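Local coordinates for protein peroxiredoxin (Clostridioides difficile, PDB 6TSB) that probably hydrolyses chitin through this glycoside hydrolase family 18 domain of a spore coat protein whose other part is a predicted thiol peroxidase, at residues 166-180 with 196-208. Sequence-based numbering, arbitrary orientation.
Sequences RDVIGDDKWLSVAGT and APIIDYFNLMSYD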
loop_
_atom_site.group_PDB
_atom_site.type_symbol
_atom_site.label_atom_id
_atom_site.label_comp_id
_atom_site.label_asym_id
_atom_site.label_seq_id
_atom_site.Cartn_x
_atom_site.Cartn_y
_atom_site.Cartn_z
ATOM N N ARG A 166 21.277 -1.581 -41.876
ATOM C CA ARG A 166 22.551 -1.108 -41.267
ATOM C C ARG A 166 23.566 -0.699 -42.346
ATOM O O ARG A 166 24.356 0.282 -42.102
ATOM C CB ARG A 166 23.143 -2.174 -40.340
ATOM C CG ARG A 166 24.506 -1.802 -39.759
ATOM C CD ARG A 166 24.469 -0.537 -38.924
ATOM N NE ARG A 166 23.840 -0.788 -37.623
ATOM C CZ ARG A 166 23.504 0.145 -36.731
ATOM N NH1 ARG A 166 23.701 1.431 -36.984
ATOM N NH2 ARG A 166 22.953 -0.221 -35.589
ATOM N N ASP A 167 23.628 -1.450 -43.454
ATOM C CA ASP A 167 24.588 -1.191 -44.568
ATOM C C ASP A 167 24.346 0.238 -45.101
ATOM O O ASP A 167 25.322 0.957 -45.328
ATOM C CB ASP A 167 24.523 -2.277 -45.660
ATOM C CG ASP A 167 25.157 -3.636 -45.318
ATOM O OD1 ASP A 167 25.768 -3.763 -44.212
ATOM O OD2 ASP A 167 25.035 -4.584 -46.162
ATOM N N VAL A 168 23.087 0.669 -45.222
ATOM C CA VAL A 168 22.714 1.996 -45.812
ATOM C C VAL A 168 22.814 3.112 -44.752
ATOM O O VAL A 168 23.460 4.104 -45.053
ATOM C CB VAL A 168 21.332 1.920 -46.501
ATOM C CG1 VAL A 168 20.808 3.259 -46.963
ATOM C CG2 VAL A 168 21.390 0.982 -47.696
ATOM N N ILE A 169 22.226 2.966 -43.556
ATOM C CA ILE A 169 22.089 4.109 -42.598
ATOM C C ILE A 169 23.420 4.389 -41.914
ATOM O O ILE A 169 23.584 5.532 -41.477
ATOM C CB ILE A 169 20.967 3.897 -41.571
ATOM C CG1 ILE A 169 21.350 2.860 -40.507
ATOM C CG2 ILE A 169 19.669 3.571 -42.291
ATOM C CD1 ILE A 169 20.357 2.714 -39.378
ATOM N N GLY A 170 24.320 3.400 -41.846
ATOM C CA GLY A 170 25.658 3.505 -41.219
ATOM C C GLY A 170 25.661 3.109 -39.741
ATOM O O GLY A 170 24.587 2.744 -39.191
ATOM N N ASP A 171 26.829 3.178 -39.095
ATOM C CA ASP A 171 27.010 2.778 -37.673
ATOM C C ASP A 171 26.550 3.915 -36.748
ATOM O O ASP A 171 26.110 3.590 -35.621
ATOM C CB ASP A 171 28.456 2.360 -37.384
ATOM C CG ASP A 171 28.956 1.198 -38.227
ATOM O OD1 ASP A 171 28.133 0.321 -38.612
ATOM O OD2 ASP A 171 30.164 1.180 -38.495
ATOM N N ASP A 172 26.609 5.174 -37.212
ATOM C CA ASP A 172 26.318 6.382 -36.390
ATOM C C ASP A 172 24.816 6.632 -36.218
ATOM O O ASP A 172 24.480 7.691 -35.701
ATOM C CB ASP A 172 26.942 7.636 -36.994
ATOM C CG ASP A 172 28.448 7.651 -36.844
ATOM O OD1 ASP A 172 28.938 7.230 -35.771
ATOM O OD2 ASP A 172 29.116 8.070 -37.802
ATOM N N LYS A 173 23.937 5.731 -36.653
ATOM C CA LYS A 173 22.477 5.887 -36.453
ATOM C C LYS A 173 21.956 4.723 -35.613
ATOM O O LYS A 173 22.475 3.580 -35.690
ATOM C CB LYS A 173 21.699 5.919 -37.772
ATOM C CG LYS A 173 22.020 7.056 -38.734
ATOM C CD LYS A 173 21.485 8.385 -38.260
ATOM C CE LYS A 173 21.977 9.554 -39.082
ATOM N NZ LYS A 173 21.581 10.812 -38.423
ATOM N N TRP A 174 20.951 5.019 -34.821
ATOM C CA TRP A 174 20.293 4.046 -33.941
ATOM C C TRP A 174 19.488 3.098 -34.812
ATOM O O TRP A 174 18.714 3.542 -35.678
ATOM C CB TRP A 174 19.447 4.803 -32.933
ATOM C CG TRP A 174 18.377 4.050 -32.217
ATOM C CD1 TRP A 174 17.395 3.249 -32.727
ATOM C CD2 TRP A 174 18.114 4.181 -30.821
ATOM N NE1 TRP A 174 16.556 2.841 -31.726
ATOM C CE2 TRP A 174 16.963 3.418 -30.547
ATOM C CE3 TRP A 174 18.744 4.885 -29.790
ATOM C CZ2 TRP A 174 16.442 3.321 -29.261
ATOM C CZ3 TRP A 174 18.214 4.803 -28.526
ATOM C CH2 TRP A 174 17.076 4.037 -28.268
ATOM N N LEU A 175 19.691 1.814 -34.580
ATOM C CA LEU A 175 18.803 0.788 -35.132
ATOM C C LEU A 175 18.396 -0.082 -33.956
ATOM O O LEU A 175 19.279 -0.445 -33.195
ATOM C CB LEU A 175 19.575 0.005 -36.201
ATOM C CG LEU A 175 18.875 -1.255 -36.706
ATOM C CD1 LEU A 175 17.499 -0.925 -37.248
ATOM C CD2 LEU A 175 19.713 -1.946 -37.770
ATOM N N SER A 176 17.112 -0.377 -33.817
ATOM C CA SER A 176 16.579 -1.184 -32.713
ATOM C C SER A 176 15.450 -2.046 -33.259
ATOM O O SER A 176 14.934 -1.762 -34.328
ATOM C CB SER A 176 16.134 -0.320 -31.550
ATOM O OG SER A 176 15.027 0.527 -31.902
ATOM N N VAL A 177 15.108 -3.075 -32.521
ATOM C CA VAL A 177 14.097 -4.079 -32.905
ATOM C C VAL A 177 13.262 -4.241 -31.655
ATOM O O VAL A 177 13.849 -4.324 -30.579
ATOM C CB VAL A 177 14.809 -5.376 -33.313
ATOM C CG1 VAL A 177 13.865 -6.572 -33.348
ATOM C CG2 VAL A 177 15.531 -5.186 -34.638
ATOM N N ALA A 178 11.955 -4.204 -31.808
ATOM C CA ALA A 178 10.982 -4.500 -30.748
ATOM C C ALA A 178 10.666 -5.979 -30.850
ATOM O O ALA A 178 10.263 -6.392 -31.957
ATOM C CB ALA A 178 9.725 -3.674 -30.929
ATOM N N GLY A 179 10.832 -6.715 -29.748
ATOM C CA GLY A 179 10.463 -8.138 -29.666
ATOM C C GLY A 179 10.260 -8.619 -28.240
ATOM O O GLY A 179 10.354 -7.808 -27.323
ATOM N N THR A 180 9.928 -9.900 -28.086
ATOM C CA THR A 180 9.717 -10.561 -26.784
ATOM C C THR A 180 10.920 -11.457 -26.521
ATOM O O THR A 180 11.814 -11.546 -27.400
ATOM C CB THR A 180 8.393 -11.321 -26.777
ATOM O OG1 THR A 180 8.580 -12.459 -27.612
ATOM C CG2 THR A 180 7.236 -10.478 -27.265
ATOM N N ALA A 196 22.101 -9.471 -32.967
ATOM C CA ALA A 196 22.786 -8.818 -31.822
ATOM C C ALA A 196 23.821 -7.807 -32.294
ATOM O O ALA A 196 23.704 -6.640 -31.952
ATOM C CB ALA A 196 23.399 -9.851 -30.902
ATOM N N PRO A 197 24.856 -8.188 -33.089
ATOM C CA PRO A 197 25.903 -7.250 -33.483
ATOM C C PRO A 197 25.474 -6.197 -34.521
ATOM O O PRO A 197 26.226 -5.219 -34.699
ATOM C CB PRO A 197 27.015 -8.132 -34.075
ATOM C CG PRO A 197 26.294 -9.380 -34.550
ATOM C CD PRO A 197 25.118 -9.546 -33.599
ATOM N N ILE A 198 24.301 -6.366 -35.137
ATOM C CA ILE A 198 23.785 -5.414 -36.166
ATOM C C ILE A 198 23.109 -4.231 -35.466
ATOM O O ILE A 198 23.363 -3.084 -35.873
ATOM C CB ILE A 198 22.817 -6.093 -37.152
ATOM C CG1 ILE A 198 23.482 -7.238 -37.923
ATOM C CG2 ILE A 198 22.246 -5.066 -38.109
ATOM C CD1 ILE A 198 22.490 -8.258 -38.466
ATOM N N ILE A 199 22.241 -4.521 -34.498
ATOM C CA ILE A 199 21.366 -3.516 -33.829
ATOM C C ILE A 199 22.089 -2.847 -32.662
ATOM O O ILE A 199 23.084 -3.374 -32.172
ATOM C CB ILE A 199 20.064 -4.184 -33.374
ATOM C CG1 ILE A 199 20.242 -5.072 -32.142
ATOM C CG2 ILE A 199 19.449 -4.948 -34.523
ATOM C CD1 ILE A 199 18.982 -5.826 -31.766
ATOM N N ASP A 200 21.563 -1.718 -32.213
ATOM C CA ASP A 200 22.068 -0.960 -31.043
ATOM C C ASP A 200 21.306 -1.421 -29.804
ATOM O O ASP A 200 21.916 -1.527 -28.737
ATOM C CB ASP A 200 21.908 0.541 -31.251
ATOM C CG ASP A 200 22.796 1.062 -32.359
ATOM O OD1 ASP A 200 23.980 1.163 -32.126
ATOM O OD2 ASP A 200 22.295 1.324 -33.452
ATOM N N TYR A 201 20.027 -1.736 -29.945
ATOM C CA TYR A 201 19.176 -2.133 -28.807
ATOM C C TYR A 201 18.144 -3.150 -29.267
ATOM O O TYR A 201 17.701 -3.085 -30.416
ATOM C CB TYR A 201 18.471 -0.912 -28.210
ATOM C CG TYR A 201 19.398 0.083 -27.559
ATOM C CD1 TYR A 201 19.979 -0.192 -26.331
ATOM C CD2 TYR A 201 19.676 1.306 -28.140
ATOM C CE1 TYR A 201 20.858 0.701 -25.729
ATOM C CE2 TYR A 201 20.514 2.233 -27.533
ATOM C CZ TYR A 201 21.113 1.920 -26.327
ATOM O OH TYR A 201 21.922 2.806 -25.698
ATOM N N PHE A 202 17.772 -4.047 -28.366
ATOM C CA PHE A 202 16.601 -4.938 -28.489
ATOM C C PHE A 202 15.624 -4.425 -27.445
ATOM O O PHE A 202 16.030 -4.364 -26.261
ATOM C CB PHE A 202 16.983 -6.397 -28.243
ATOM C CG PHE A 202 15.839 -7.352 -28.450
ATOM C CD1 PHE A 202 14.895 -7.556 -27.459
ATOM C CD2 PHE A 202 15.673 -8.000 -29.653
ATOM C CE1 PHE A 202 13.828 -8.422 -27.645
ATOM C CE2 PHE A 202 14.601 -8.867 -29.841
ATOM C CZ PHE A 202 13.687 -9.082 -28.843
ATOM N N ASN A 203 14.467 -3.948 -27.901
ATOM C CA ASN A 203 13.426 -3.295 -27.078
ATOM C C ASN A 203 12.500 -4.415 -26.619
ATOM O O ASN A 203 11.529 -4.798 -27.364
ATOM C CB ASN A 203 12.702 -2.154 -27.814
ATOM C CG ASN A 203 13.613 -0.998 -28.201
ATOM O OD1 ASN A 203 14.815 -1.003 -27.876
ATOM N ND2 ASN A 203 13.063 -0.035 -28.937
ATOM N N LEU A 204 12.814 -4.949 -25.439
ATOM C CA LEU A 204 12.095 -6.109 -24.885
ATOM C C LEU A 204 10.709 -5.638 -24.468
ATOM O O LEU A 204 10.609 -4.912 -23.480
ATOM C CB LEU A 204 12.898 -6.718 -23.725
ATOM C CG LEU A 204 12.128 -7.694 -22.833
ATOM C CD1 LEU A 204 11.499 -8.807 -23.637
ATOM C CD2 LEU A 204 13.037 -8.265 -21.757
ATOM N N MET A 205 9.690 -6.130 -25.144
ATOM C CA MET A 205 8.266 -5.824 -24.848
ATOM C C MET A 205 7.764 -6.788 -23.779
ATOM O O MET A 205 6.994 -7.719 -24.077
ATOM C CB MET A 205 7.420 -5.881 -26.117
ATOM C CG MET A 205 7.822 -4.736 -27.069
ATOM S SD MET A 205 6.785 -4.571 -28.536
ATOM C CE MET A 205 6.826 -6.260 -29.165
ATOM N N SER A 206 8.212 -6.527 -22.558
ATOM C CA SER A 206 8.011 -7.382 -21.369
ATOM C C SER A 206 6.676 -7.010 -20.749
ATOM O O SER A 206 6.693 -6.562 -19.603
ATOM C CB SER A 206 9.175 -7.223 -20.417
ATOM O OG SER A 206 9.812 -5.957 -20.554
ATOM N N TYR A 207 5.586 -7.140 -21.518
ATOM C CA TYR A 207 4.197 -6.817 -21.097
ATOM C C TYR A 207 3.228 -7.534 -22.025
ATOM O O TYR A 207 3.682 -8.325 -22.852
ATOM C CB TYR A 207 3.946 -5.308 -21.048
ATOM C CG TYR A 207 4.445 -4.521 -22.231
ATOM C CD1 TYR A 207 3.728 -4.464 -23.420
ATOM C CD2 TYR A 207 5.642 -3.819 -22.156
ATOM C CE1 TYR A 207 4.187 -3.726 -24.502
ATOM C CE2 TYR A 207 6.117 -3.098 -23.235
ATOM C CZ TYR A 207 5.394 -3.060 -24.411
ATOM O OH TYR A 207 5.898 -2.367 -25.464
ATOM N N ASP A 208 1.933 -7.345 -21.809
ATOM C CA ASP A 208 0.846 -8.010 -22.576
ATOM C C ASP A 208 0.889 -9.534 -22.414
ATOM O O ASP A 208 0.283 -10.209 -23.258
ATOM C CB ASP A 208 0.900 -7.632 -24.057
ATOM C CG ASP A 208 0.277 -6.285 -24.365
ATOM O OD1 ASP A 208 -0.622 -5.866 -23.608
ATOM O OD2 ASP A 208 0.695 -5.665 -25.367
#
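Asp200 OD2 is gripped by two donors from segment 166-180: Arg166 NH2 at 2.7 Å, a salt bridge, and the backbone N of Leu175. Strands 174-179 and 201-204, parallel neighbours in the family 18 TIM barrel, meet here, joined by a beta-alpha-beta crossover through helices 183-188 and 192-195. Leu175 N bonds to the anti lone pair of Asp200 OD2 at 2.9 Å, whereas the guanidinium arrives from above the carboxylate, the two planes being 86° apart. Bends at chi2 and chi3 curl the Arg166 chain so that NE and NH2 both meet Ile198 O side-on while NH1 reaches Gly170 O and Lys173 O. Five bonds, all near the guanidinium plane, thus fix its rotation and tie the end of helix 154-169 to the approach to strand 201-204.

Beyond this site, Asn203 N donates to Val177 O and Gly179 N to Asn203 O. On the face of the sheet carrying Ser176 and Asn203, Tyr201 lays its CD2-CE2 side over one face of the Trp174 indole, the ring planes inclined at 47°. Trp174 NE1 donates to Ser176 OG (2.8 Å). Ser176 OG is also hydrogen-bonded to Asp135 OD1, and probably helps, as a second-shell group, to position this aspartate of the family's DxxDxDxE signature. Asn203 ND2 is hydrogen-bonded to Tyr41 OH; Asn203 OD1, buried, has no polar partner in the model. On the other face, Val177 CG2 packs 3.9 Å from Ile199 CG2, beneath helix 154-169. Phe202, its CG anti to the backbone N (chi1 -176°), slants off the sheet toward Gly179, which has no side chain, bringing CZ 3.5 Å from Gly179 CA, while Thr180 O meets the ring edge at the same CZ.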